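Local structure of 0.19 alpha-amylase inhibitor (Triticum aestivum, 1HSS) at residues F12-L17 / G55-M60; L23-C28 / T91-I95; C41-A46 / I95-L101; L61-Y65 / A79-R85; R85-L90 / V118-P122. The protein inhibits alpha-amylases as a homodimeric, secreted wheat-kernel protein of the cereal trypsin/alpha-amylase inhibitor family and is a known allergen. One frame throughout, in Å; residues are numbered along the deposited sequence.

Contact 1 of 5, residues F12-L17 / G55-M60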
# COMPACT_ATOMS: atom_id res chain seq x y z
N PHE A 12 -19.34 -2.90 10.24
CA PHE A 12 -18.15 -3.17 11.01
C PHE A 12 -18.33 -2.59 12.41
O PHE A 12 -19.09 -1.66 12.58
CB PHE A 12 -16.90 -2.55 10.34
CG PHE A 12 -17.07 -1.11 9.92
CD1 PHE A 12 -17.57 -0.81 8.66
CD2 PHE A 12 -16.64 -0.08 10.73
CE1 PHE A 12 -17.65 0.49 8.22
CE2 PHE A 12 -16.71 1.24 10.29
CZ PHE A 12 -17.21 1.52 9.04
N GLN A 13 -17.68 -3.20 13.40
CA GLN A 13 -17.67 -2.69 14.78
C GLN A 13 -17.02 -1.31 14.81
O GLN A 13 -16.08 -1.04 14.06
CB GLN A 13 -16.89 -3.64 15.71
CG GLN A 13 -15.39 -3.25 15.93
CD GLN A 13 -14.48 -4.37 16.48
OE1 GLN A 13 -13.82 -5.10 15.71
NE2 GLN A 13 -14.30 -4.39 17.79
N VAL A 14 -17.53 -0.43 15.66
CA VAL A 14 -16.91 0.86 15.94
C VAL A 14 -16.62 0.94 17.45
O VAL A 14 -17.32 0.34 18.26
CB VAL A 14 -17.84 2.03 15.48
CG1 VAL A 14 -17.54 3.29 16.25
CG2 VAL A 14 -17.65 2.29 14.01
N PRO A 15 -15.45 1.51 17.83
CA PRO A 15 -14.37 2.04 16.99
C PRO A 15 -13.74 0.99 16.09
O PRO A 15 -13.65 -0.17 16.46
CB PRO A 15 -13.36 2.58 18.00
CG PRO A 15 -13.63 1.82 19.23
CD PRO A 15 -15.12 1.62 19.25
N ALA A 16 -13.47 1.39 14.86
CA ALA A 16 -13.16 0.46 13.79
C ALA A 16 -11.75 -0.10 13.97
O ALA A 16 -10.88 0.58 14.50
CB ALA A 16 -13.30 1.17 12.43
N LEU A 17 -11.59 -1.40 13.73
CA LEU A 17 -10.27 -2.03 13.63
C LEU A 17 -9.27 -1.62 14.72
O LEU A 17 -8.17 -1.17 14.43
CB LEU A 17 -9.65 -1.74 12.26
CG LEU A 17 -10.57 -2.00 11.09
CD1 LEU A 17 -9.95 -1.52 9.83
CD2 LEU A 17 -10.90 -3.46 11.00
N GLY A 55 -14.15 1.10 3.94
CA GLY A 55 -14.96 1.86 4.87
C GLY A 55 -14.57 1.72 6.33
O GLY A 55 -14.49 2.73 7.04
N ALA A 56 -14.29 0.49 6.77
CA ALA A 56 -13.70 0.25 8.09
C ALA A 56 -12.38 0.98 8.31
O ALA A 56 -12.19 1.59 9.36
CB ALA A 56 -13.51 -1.21 8.31
N LEU A 57 -11.52 0.99 7.30
CA LEU A 57 -10.23 1.68 7.36
C LEU A 57 -10.37 3.20 7.40
O LEU A 57 -9.67 3.87 8.15
CB LEU A 57 -9.34 1.26 6.18
CG LEU A 57 -8.61 -0.08 6.36
CD1 LEU A 57 -8.11 -0.58 5.03
CD2 LEU A 57 -7.47 0.07 7.34
N TYR A 58 -11.26 3.75 6.58
CA TYR A 58 -11.56 5.19 6.59
C TYR A 58 -12.03 5.66 7.97
O TYR A 58 -11.51 6.62 8.53
CB TYR A 58 -12.63 5.48 5.54
CG TYR A 58 -12.73 6.91 5.17
CD1 TYR A 58 -13.47 7.80 5.94
CD2 TYR A 58 -12.08 7.40 4.06
CE1 TYR A 58 -13.57 9.14 5.61
CE2 TYR A 58 -12.16 8.74 3.72
CZ TYR A 58 -12.91 9.62 4.50
OH TYR A 58 -13.01 10.96 4.17
N SER A 59 -12.98 4.92 8.54
CA SER A 59 -13.51 5.15 9.88
C SER A 59 -12.42 5.12 10.94
O SER A 59 -12.41 5.96 11.84
CB SER A 59 -14.58 4.08 10.21
OG SER A 59 -15.04 4.17 11.55
N MET A 60 -11.56 4.12 10.88
CA MET A 60 -10.41 4.01 11.80
C MET A 60 -9.47 5.23 11.75
O MET A 60 -9.18 5.81 12.78
CB MET A 60 -9.60 2.75 11.48
CG MET A 60 -8.40 2.52 12.38
SD MET A 60 -7.15 1.42 11.67
CE MET A 60 -6.54 2.43 10.46
O HOH W 1 -13.97 4.14 14.28
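Helix 53-67 meets the loop 12-17 along one face, starting at Gly55, whose O lies 3.6 Å from Phe12 CZ. Ala56 fills the centre: its CA sits 3.7 Å from the centroid of the Phe12 ring and almost on the ring normal, a CH-pi contact, while its CB touches Leu17 CD1 at 3.9 Å and its O lies 3.3 Å from Ala16 CB. Leu57 points its CA-to-CB bond away, yet CD2 curls back to within 3.9 Å of Leu17 CD1. Ser59 packs CB against Phe12 CE2 (3.6 Å), and water 1 joins its OG to Ala16 N, 2.9 Å from each, the loop amide donating to the water. Met60 closes the row, CB 4.1 Å from Ala16 CB and SD 4.1 Å from Leu17 CB. Ile48 touches Phe12, Leu17 and Ala56, extending the apolar patch. This is an irregular N-terminal segment laid along a helix of the disulfide-rich, all-alpha fold of the prolamin superfamily.

Contact 2 of 5, residues L23-C28 / T91-I95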
# COMPACT_ATOMS: atom_id res chain seq x y z
N LEU A 23 -0.75 -1.26 14.30
CA LEU A 23 -0.07 -1.58 13.07
C LEU A 23 0.27 -0.32 12.28
O LEU A 23 1.40 -0.14 11.86
CB LEU A 23 -0.95 -2.48 12.22
CG LEU A 23 -0.35 -2.76 10.84
CD1 LEU A 23 0.92 -3.57 11.03
CD2 LEU A 23 -1.33 -3.53 9.96
N LEU A 24 -0.73 0.53 12.05
CA LEU A 24 -0.57 1.78 11.30
C LEU A 24 0.47 2.74 11.92
O LEU A 24 1.26 3.36 11.21
CB LEU A 24 -1.93 2.48 11.16
CG LEU A 24 -1.94 3.86 10.51
CD1 LEU A 24 -1.25 3.84 9.14
CD2 LEU A 24 -3.36 4.35 10.40
N ARG A 25 0.52 2.81 13.25
CA ARG A 25 1.51 3.63 13.95
C ARG A 25 2.95 3.14 13.86
O ARG A 25 3.86 3.96 13.85
CB ARG A 25 1.12 3.77 15.42
CG ARG A 25 0.03 4.78 15.62
CD ARG A 25 0.11 5.35 17.00
NE ARG A 25 -0.89 4.74 17.85
CZ ARG A 25 -2.05 5.32 18.13
NH1 ARG A 25 -2.26 6.62 17.85
NH2 ARG A 25 -3.00 4.61 18.76
N LEU A 26 3.14 1.82 13.80
CA LEU A 26 4.44 1.21 13.51
C LEU A 26 4.86 1.37 12.04
O LEU A 26 5.98 1.79 11.72
CB LEU A 26 4.43 -0.28 13.86
CG LEU A 26 4.34 -0.69 15.34
CD1 LEU A 26 3.95 -2.17 15.46
CD2 LEU A 26 5.68 -0.42 16.00
N GLN A 27 3.95 1.05 11.15
CA GLN A 27 4.25 1.16 9.75
C GLN A 27 4.54 2.56 9.28
O GLN A 27 5.38 2.73 8.40
CB GLN A 27 3.10 0.62 8.93
CG GLN A 27 2.98 -0.87 8.95
CD GLN A 27 1.96 -1.33 7.94
OE1 GLN A 27 2.29 -2.09 7.03
NE2 GLN A 27 0.75 -0.81 8.03
N CYS A 28 3.84 3.57 9.79
CA CYS A 28 3.96 4.91 9.19
C CYS A 28 5.30 5.64 9.41
O CYS A 28 5.63 6.56 8.66
CB CYS A 28 2.78 5.83 9.57
SG CYS A 28 2.67 6.33 11.31
N THR A 91 -0.28 4.66 3.93
CA THR A 91 -0.12 3.40 4.68
C THR A 91 -1.47 2.77 5.08
O THR A 91 -1.77 1.61 4.76
CB THR A 91 0.74 3.63 5.97
OG1 THR A 91 1.99 4.22 5.60
CG2 THR A 91 0.99 2.34 6.72
N ALA A 92 -2.37 3.60 5.59
CA ALA A 92 -3.71 3.14 5.90
C ALA A 92 -4.44 2.58 4.65
O ALA A 92 -5.08 1.53 4.72
CB ALA A 92 -4.50 4.29 6.54
N ALA A 93 -4.24 3.21 3.48
CA ALA A 93 -4.87 2.80 2.22
C ALA A 93 -4.43 1.41 1.72
O ALA A 93 -5.08 0.83 0.86
CB ALA A 93 -4.58 3.85 1.13
N SER A 94 -3.31 0.89 2.23
CA SER A 94 -2.77 -0.35 1.69
C SER A 94 -2.59 -1.44 2.74
O SER A 94 -2.00 -2.49 2.47
CB SER A 94 -1.44 -0.07 1.01
OG SER A 94 -0.57 0.58 1.92
N ILE A 95 -3.20 -1.26 3.90
CA ILE A 95 -3.15 -2.26 4.99
C ILE A 95 -3.83 -3.57 4.58
O ILE A 95 -3.34 -4.67 4.83
CB ILE A 95 -3.80 -1.71 6.28
CG1 ILE A 95 -2.90 -0.66 6.92
CG2 ILE A 95 -4.10 -2.86 7.25
CD1 ILE A 95 -3.47 -0.04 8.18
O HOH W 2 4.49 3.21 5.79
O HOH W 3 0.17 -0.66 4.87
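Thr91, Leu24 and Ile95 bury the most surface here. Thr91 faces helix 20-27 with its methyl, CG2 lying 3.6 Å from Leu24 CD1 and 3.4 Å from Gln27 NE2. Its OG1 hydrogen-bonds to Val87 O one turn back in its own helix and accepts a hydrogen bond from water 2 (2.7 Å), which also donates to Gln27 O (2.8 Å). Water 3 donates to Thr91 O at 3.0 Å and accepts a weak hydrogen bond from Gln27 NE2 at 3.2 Å, so each water joins a backbone carbonyl of one segment to a side chain of the other. In the four-helix prolamin-type fold, this contact joins the first helix to the end of helix 85-92, and the Cys28-Cys83 disulfide links the end of the first helix region to the loop just before helix 85-92. Leu24 starts sideways but brings its end across: CD2 is 4.0 Å from Ala92 CB, and Met60, Met64 and Phe80 touch its side chain from elsewhere. Ile95, closing the type I turn from Ala92, points toward the helix, with CG2 3.9 Å from Leu23 CD2, CD1 4.2 Å from Leu24 CB and CG1 3.8 Å from Gln27 NE2. Thr91 also packs on Val114 of the second subunit.

Contact 3 of 5, residues C41-A46 / I95-L101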
# COMPACT_ATOMS: atom_id res chain seq x y z
N CYS A 41 -4.56 -7.56 13.21
CA CYS A 41 -5.17 -6.59 12.31
C CYS A 41 -5.83 -7.23 11.11
O CYS A 41 -6.98 -6.97 10.83
CB CYS A 41 -4.13 -5.60 11.82
SG CYS A 41 -4.76 -4.53 10.50
N CYS A 42 -5.13 -8.13 10.45
CA CYS A 42 -5.66 -8.81 9.28
C CYS A 42 -6.88 -9.66 9.59
O CYS A 42 -7.80 -9.75 8.80
CB CYS A 42 -4.57 -9.69 8.65
SG CYS A 42 -3.18 -8.69 8.07
N GLN A 43 -6.82 -10.33 10.74
CA GLN A 43 -7.95 -11.11 11.27
C GLN A 43 -9.23 -10.29 11.39
O GLN A 43 -10.30 -10.72 10.97
CB GLN A 43 -7.55 -11.65 12.64
CG GLN A 43 -8.71 -12.03 13.56
CD GLN A 43 -9.21 -13.44 13.33
OE1 GLN A 43 -8.93 -14.07 12.31
NE2 GLN A 43 -10.04 -13.92 14.25
N GLN A 44 -9.11 -9.10 11.98
CA GLN A 44 -10.19 -8.12 12.02
C GLN A 44 -10.67 -7.63 10.64
O GLN A 44 -11.87 -7.54 10.41
CB GLN A 44 -9.78 -6.93 12.88
CG GLN A 44 -10.26 -7.02 14.33
CD GLN A 44 -9.63 -5.98 15.26
OE1 GLN A 44 -9.16 -4.91 14.83
NE2 GLN A 44 -9.63 -6.28 16.54
N LEU A 45 -9.74 -7.32 9.73
CA LEU A 45 -10.11 -6.97 8.35
C LEU A 45 -10.81 -8.12 7.61
O LEU A 45 -11.81 -7.90 6.94
CB LEU A 45 -8.89 -6.53 7.55
CG LEU A 45 -8.58 -5.03 7.54
CD1 LEU A 45 -7.25 -4.77 6.88
CD2 LEU A 45 -9.70 -4.25 6.85
N ALA A 46 -10.33 -9.35 7.83
CA ALA A 46 -10.86 -10.53 7.15
C ALA A 46 -12.36 -10.74 7.40
O ALA A 46 -13.09 -11.19 6.52
CB ALA A 46 -10.09 -11.77 7.59
N ILE A 95 -3.20 -1.26 3.90
CA ILE A 95 -3.15 -2.26 4.99
C ILE A 95 -3.83 -3.57 4.58
O ILE A 95 -3.34 -4.67 4.83
CB ILE A 95 -3.80 -1.71 6.28
CG1 ILE A 95 -2.90 -0.66 6.92
CG2 ILE A 95 -4.10 -2.86 7.25
CD1 ILE A 95 -3.47 -0.04 8.18
N THR A 96 -4.81 -3.38 3.71
CA THR A 96 -5.61 -4.42 3.09
C THR A 96 -4.77 -5.21 2.00
O THR A 96 -4.71 -6.46 2.02
CB THR A 96 -6.91 -3.67 2.56
OG1 THR A 96 -8.03 -4.54 2.57
CG2 THR A 96 -6.70 -3.04 1.24
N ALA A 97 -3.87 -4.50 1.33
CA ALA A 97 -2.87 -5.15 0.48
C ALA A 97 -1.82 -5.95 1.29
O ALA A 97 -1.47 -7.07 0.92
CB ALA A 97 -2.17 -4.10 -0.39
N VAL A 98 -1.30 -5.38 2.38
CA VAL A 98 -0.33 -6.13 3.15
C VAL A 98 -0.95 -7.37 3.80
O VAL A 98 -0.33 -8.43 3.82
CB VAL A 98 0.43 -5.25 4.19
CG1 VAL A 98 0.51 -3.80 3.68
CG2 VAL A 98 -0.21 -5.34 5.56
N CYS A 99 -2.25 -7.29 4.09
CA CYS A 99 -3.03 -8.46 4.52
C CYS A 99 -3.45 -9.41 3.39
O CYS A 99 -3.99 -10.49 3.65
CB CYS A 99 -4.29 -8.03 5.29
SG CYS A 99 -4.08 -7.27 6.94
N ARG A 100 -3.18 -9.05 2.13
CA ARG A 100 -3.65 -9.80 0.96
C ARG A 100 -5.18 -10.02 0.96
O ARG A 100 -5.67 -11.09 0.57
CB ARG A 100 -2.92 -11.16 0.81
CG ARG A 100 -1.61 -11.27 1.55
CD ARG A 100 -0.41 -11.05 0.68
NE ARG A 100 0.73 -11.82 1.18
CZ ARG A 100 0.86 -13.13 1.01
NH1 ARG A 100 -0.00 -13.81 0.25
NH2 ARG A 100 1.89 -13.76 1.55
N LEU A 101 -5.91 -8.98 1.33
CA LEU A 101 -7.36 -9.01 1.38
C LEU A 101 -7.89 -8.09 0.29
O LEU A 101 -7.53 -6.91 0.25
CB LEU A 101 -7.85 -8.54 2.76
CG LEU A 101 -8.27 -9.46 3.92
CD1 LEU A 101 -7.92 -10.89 3.67
CD2 LEU A 101 -7.66 -8.96 5.21
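A disulfide pins helix 35-46 to the segment 95-101, one of the cross-links that hold together the helices of the cereal inhibitor fold. Cys41 comes first; already bonded to Cys20, it offers its SG to Ile95 CG2 at 3.7 Å, so one disulfide sulfur packs against the apolar core. The next residue, Cys42, makes the covalent link: its SG lies 2.0 Å from Cys99 SG, with chi3 of -85°, near the relaxed value for a disulfide, and the CA atoms of Cys42 and Cys99 come within 5.4 Å. Its carbonyl O also touches Leu101 CD2 at 3.7 Å. Leu45, one turn on from Cys41 and Cys42, fills the space beside the bridge, its CD1 reaching Ile95 CG2 at 3.7 Å and Cys99 SG at 4.0 Å. On the other segment, Arg100 takes positive phi in a Schellman motif, which turns the chain so that Leu101 points back toward helix 35-46, while the Arg100 side chain forms a salt bridge with Glu35 of the second subunit. Leu101 CD2 then packs 3.6 Å from Leu45 CB and ends 3.8 Å from the backbone N of Ala46.

Contact 4 of 5, residues L61-Y65 / A79-R85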
# COMPACT_ATOMS: atom_id res chain seq x y z
N LEU A 61 -9.03 5.60 10.54
CA LEU A 61 -8.15 6.74 10.31
C LEU A 61 -8.76 8.05 10.77
O LEU A 61 -8.08 8.90 11.33
CB LEU A 61 -7.83 6.84 8.82
CG LEU A 61 -6.86 7.96 8.47
CD1 LEU A 61 -5.55 7.69 9.18
CD2 LEU A 61 -6.68 8.03 6.97
N ASP A 62 -10.03 8.25 10.44
CA ASP A 62 -10.78 9.41 10.87
C ASP A 62 -10.86 9.51 12.40
O ASP A 62 -10.50 10.53 12.99
CB ASP A 62 -12.18 9.36 10.24
CG ASP A 62 -13.00 10.62 10.51
OD1 ASP A 62 -12.73 11.67 9.89
OD2 ASP A 62 -13.93 10.55 11.35
N SER A 63 -11.21 8.42 13.07
CA SER A 63 -11.17 8.37 14.53
C SER A 63 -9.80 8.70 15.13
O SER A 63 -9.71 9.40 16.13
CB SER A 63 -11.59 6.99 15.04
OG SER A 63 -12.82 6.59 14.47
N MET A 64 -8.73 8.15 14.56
CA MET A 64 -7.39 8.42 15.04
C MET A 64 -7.02 9.89 14.95
O MET A 64 -6.50 10.47 15.90
CB MET A 64 -6.39 7.56 14.28
CG MET A 64 -6.59 6.10 14.60
SD MET A 64 -5.40 4.98 13.90
CE MET A 64 -4.03 5.26 14.91
N TYR A 65 -7.40 10.53 13.85
CA TYR A 65 -7.16 11.95 13.66
C TYR A 65 -8.04 12.85 14.48
O TYR A 65 -7.64 13.93 14.88
CB TYR A 65 -7.32 12.30 12.19
CG TYR A 65 -6.04 12.17 11.45
CD1 TYR A 65 -4.89 12.77 11.94
CD2 TYR A 65 -5.97 11.47 10.27
CE1 TYR A 65 -3.70 12.68 11.26
CE2 TYR A 65 -4.78 11.37 9.57
CZ TYR A 65 -3.65 11.99 10.07
OH TYR A 65 -2.49 12.01 9.34
N ALA A 79 -1.77 12.29 16.33
CA ALA A 79 -2.27 10.92 16.32
C ALA A 79 -1.18 9.93 15.87
O ALA A 79 -1.19 8.76 16.28
CB ALA A 79 -3.50 10.81 15.42
N PHE A 80 -0.19 10.43 15.12
CA PHE A 80 0.86 9.59 14.54
C PHE A 80 2.27 10.10 14.79
O PHE A 80 2.78 10.95 14.05
CB PHE A 80 0.62 9.45 13.05
CG PHE A 80 -0.73 8.93 12.74
CD1 PHE A 80 -0.99 7.57 12.88
CD2 PHE A 80 -1.78 9.80 12.49
CE1 PHE A 80 -2.26 7.10 12.79
CE2 PHE A 80 -3.06 9.33 12.41
CZ PHE A 80 -3.31 7.99 12.56
N PRO A 81 2.91 9.61 15.87
CA PRO A 81 4.21 10.12 16.32
C PRO A 81 5.33 9.75 15.37
O PRO A 81 5.50 8.58 15.02
CB PRO A 81 4.40 9.47 17.70
CG PRO A 81 3.02 8.97 18.10
CD PRO A 81 2.39 8.59 16.79
N ARG A 82 6.03 10.76 14.86
CA ARG A 82 7.14 10.56 13.93
C ARG A 82 6.70 10.18 12.52
O ARG A 82 7.54 9.86 11.66
CB ARG A 82 8.13 9.52 14.48
CG ARG A 82 9.01 10.04 15.62
CD ARG A 82 9.37 8.92 16.61
NE ARG A 82 8.77 9.14 17.93
CZ ARG A 82 7.91 8.32 18.52
NH1 ARG A 82 7.54 7.19 17.93
NH2 ARG A 82 7.41 8.64 19.71
N CYS A 83 5.42 10.38 12.23
CA CYS A 83 4.86 10.13 10.90
C CYS A 83 4.38 11.35 10.14
O CYS A 83 3.68 12.21 10.68
CB CYS A 83 3.71 9.14 10.98
SG CYS A 83 4.27 7.54 11.55
N ARG A 84 4.63 11.32 8.84
CA ARG A 84 4.15 12.33 7.91
C ARG A 84 2.72 12.07 7.46
O ARG A 84 2.39 10.97 7.02
CB ARG A 84 5.04 12.36 6.68
CG ARG A 84 6.51 12.49 6.98
CD ARG A 84 7.27 12.71 5.71
NE ARG A 84 8.69 12.76 5.99
CZ ARG A 84 9.57 13.32 5.19
NH1 ARG A 84 9.16 13.85 4.04
NH2 ARG A 84 10.86 13.31 5.52
N ARG A 85 1.94 13.14 7.40
CA ARG A 85 0.55 13.11 6.94
C ARG A 85 0.35 12.28 5.67
O ARG A 85 -0.48 11.38 5.62
CB ARG A 85 0.09 14.55 6.69
CG ARG A 85 -1.30 14.90 7.21
CD ARG A 85 -2.38 14.81 6.12
NE ARG A 85 -3.73 15.04 6.66
CZ ARG A 85 -4.77 15.46 5.95
NH1 ARG A 85 -4.67 15.66 4.64
NH2 ARG A 85 -5.93 15.68 6.56
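Two aromatic rings meet edge to face here: Phe80 directs its edge toward the face of Tyr65, with centroids 5.0 Å apart, planes at 69° and Phe80 CE2 3.6 Å from Tyr65 CZ. Met64 also reaches Phe80, its CE 3.3 Å from Phe80 CE1 and its SD 5.0 Å from the ring centroid at the ring edge, a Met-aromatic contact. Leu61 CD1 adds a looser touch at 4.1 Å from Phe80 CZ. Where the loop comes nearest the helix backbone, Ala79 CB lies only 3.1 Å from Met64 O and 4.2 Å from Tyr65 CD1. A type II turn from Phe80 to Cys83 carries the chain away from helix 53-67 to Cys83, which is disulfide-bonded to Cys28. Beyond it, Arg84 forms salt bridges with Asp106 and Asp110 of the second subunit. Arg85 reaches the tyrosine with its side chain, CG 3.8 Å from Tyr65 OH; its CZ is 5.9 Å from the Tyr65 ring centroid, so any cation-pi attraction is at most weak. Leu24 and Val88 also touch Phe80, from helices 20-27 and 85-92. The arrangement is that of an interhelical loop folding an aromatic side chain back among three helices of the disulfide-bonded prolamin-superfamily fold.

Contact 5 of 5, residues R85-L90 / V118-P122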
# COMPACT_ATOMS: atom_id res chain seq x y z
N ARG A 85 1.94 13.14 7.40
CA ARG A 85 0.55 13.11 6.94
C ARG A 85 0.35 12.28 5.67
O ARG A 85 -0.48 11.38 5.62
CB ARG A 85 0.09 14.55 6.69
CG ARG A 85 -1.30 14.90 7.21
CD ARG A 85 -2.38 14.81 6.12
NE ARG A 85 -3.73 15.04 6.66
CZ ARG A 85 -4.77 15.46 5.95
NH1 ARG A 85 -4.67 15.66 4.64
NH2 ARG A 85 -5.93 15.68 6.56
N GLU A 86 1.20 12.52 4.68
CA GLU A 86 1.10 11.86 3.38
C GLU A 86 1.31 10.34 3.47
O GLU A 86 0.54 9.57 2.89
CB GLU A 86 2.11 12.47 2.39
CG GLU A 86 2.54 13.93 2.67
CD GLU A 86 3.70 14.08 3.69
OE1 GLU A 86 4.83 13.61 3.41
OE2 GLU A 86 3.48 14.74 4.74
N VAL A 87 2.34 9.92 4.21
CA VAL A 87 2.66 8.50 4.32
C VAL A 87 1.67 7.78 5.23
O VAL A 87 1.28 6.65 4.95
CB VAL A 87 4.13 8.24 4.79
CG1 VAL A 87 5.08 9.26 4.20
CG2 VAL A 87 4.21 8.25 6.27
N VAL A 88 1.13 8.50 6.22
CA VAL A 88 0.08 7.96 7.07
C VAL A 88 -1.14 7.50 6.27
O VAL A 88 -1.56 6.36 6.38
CB VAL A 88 -0.37 8.97 8.19
CG1 VAL A 88 -1.68 8.54 8.83
CG2 VAL A 88 0.69 9.07 9.26
N LYS A 89 -1.67 8.35 5.39
CA LYS A 89 -2.89 7.97 4.69
C LYS A 89 -2.62 7.03 3.54
O LYS A 89 -3.45 6.19 3.23
CB LYS A 89 -3.70 9.19 4.23
CG LYS A 89 -2.97 10.07 3.27
CD LYS A 89 -3.84 11.25 2.84
CE LYS A 89 -3.65 12.43 3.78
NZ LYS A 89 -3.83 12.02 5.21
N LEU A 90 -1.39 7.06 3.02
CA LEU A 90 -0.93 6.07 2.06
C LEU A 90 -0.76 4.70 2.70
O LEU A 90 -1.04 3.69 2.07
CB LEU A 90 0.39 6.51 1.47
CG LEU A 90 0.49 6.49 -0.05
CD1 LEU A 90 -0.65 7.31 -0.65
CD2 LEU A 90 1.83 7.07 -0.45
N VAL A 118 -9.44 6.13 1.14
CA VAL A 118 -8.61 6.33 2.33
C VAL A 118 -7.31 7.09 2.00
O VAL A 118 -6.84 7.88 2.82
CB VAL A 118 -8.26 4.97 2.99
CG1 VAL A 118 -7.34 5.17 4.19
CG2 VAL A 118 -9.53 4.26 3.40
N ALA A 119 -6.73 6.84 0.83
CA ALA A 119 -5.54 7.57 0.38
C ALA A 119 -5.81 9.07 0.13
O ALA A 119 -4.90 9.91 0.17
CB ALA A 119 -4.98 6.92 -0.88
N ALA A 120 -7.07 9.41 -0.10
CA ALA A 120 -7.46 10.78 -0.36
C ALA A 120 -8.10 11.49 0.83
O ALA A 120 -8.63 12.58 0.69
CB ALA A 120 -8.40 10.80 -1.54
N TYR A 121 -8.12 10.85 1.98
CA TYR A 121 -8.60 11.45 3.23
C TYR A 121 -8.06 12.89 3.45
O TYR A 121 -6.90 13.17 3.13
CB TYR A 121 -8.22 10.52 4.39
CG TYR A 121 -8.69 10.94 5.76
CD1 TYR A 121 -7.92 11.81 6.53
CD2 TYR A 121 -9.91 10.51 6.26
CE1 TYR A 121 -8.35 12.25 7.74
CE2 TYR A 121 -10.35 10.95 7.47
CZ TYR A 121 -9.57 11.82 8.21
OH TYR A 121 -10.00 12.32 9.42
N PRO A 122 -8.91 13.84 3.90
CA PRO A 122 -10.24 13.71 4.49
C PRO A 122 -11.37 13.96 3.49
O PRO A 122 -12.50 14.22 3.88
CB PRO A 122 -10.24 14.75 5.60
CG PRO A 122 -9.10 15.66 5.31
CD PRO A 122 -8.46 15.23 4.02
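Aliphatic carbon against backbone oxygen dominates this contact. Lys89, which buries the most surface, lays its side chain along the other segment: CB is 3.7 Å from Val118 O, CD 3.2 Å from Ala119 O and CE 3.4 Å from Tyr121 O. These approaches bring the methylenes of a buried lysine up against the carbonyls of the last helical residues, Val118 and Ala119, and of Tyr121 just beyond, and the CA atoms of Lys89 and Ala119 come within 5.1 Å. Lys89 NZ gives a weak hydrogen bond to Arg85 O, 3.4 Å away, one turn back in its own helix. The C-terminal tail of this prolamin-superfamily helical fold is thereby laid beside helix 85-92, with Ala120 the first residue to leave helical geometry. Apolar contact is slight: Leu90 CD1 lies 4.4 Å from Ala119 CB, and both residues also pack on the second subunit, Leu90 on its Val114 and Ala119 on its Leu90. Contacts of charged and aromatic groups occupy the far end. Arg85 NH2 lies 3.4 Å from Pro122 CG, which sits at the edge of the guanidinium, and Arg85 NH1 is 3.7 Å from Tyr121 O. Lys89 NZ approaches the edge of the Tyr121 ring, 4.3 Å from CD1. The Tyr121 hydroxyl is hydrogen-bonded to Asp62, and its ring packs edge-to-face with Tyr58.

In the fold
The five contacts lie about 9 to 19 Å apart between centres and interlock along the chain. Contacts 1, 2 and 3 cross one another in sequence, contact 4 falls within the span of contacts 2 and 3, and contact 5 follows contacts 1 and 4 in series but crosses 2 and 3. Contacts 2 and 3 share Ile95, contacts 4 and 5 share Arg85, contacts 1 and 4 adjoin on helix 53-67, and contacts 2 and 5 both use helix 85-92. The Cys28-Cys83 disulfide links contact 2 to contact 4, whereas contact 3 touches neither contact 4 nor contact 5, whose centres lie about 19 and 17 Å away. Helices distant in sequence thus form one compact subunit, and contacts 2 to 5 also reach the homodimer's second subunit.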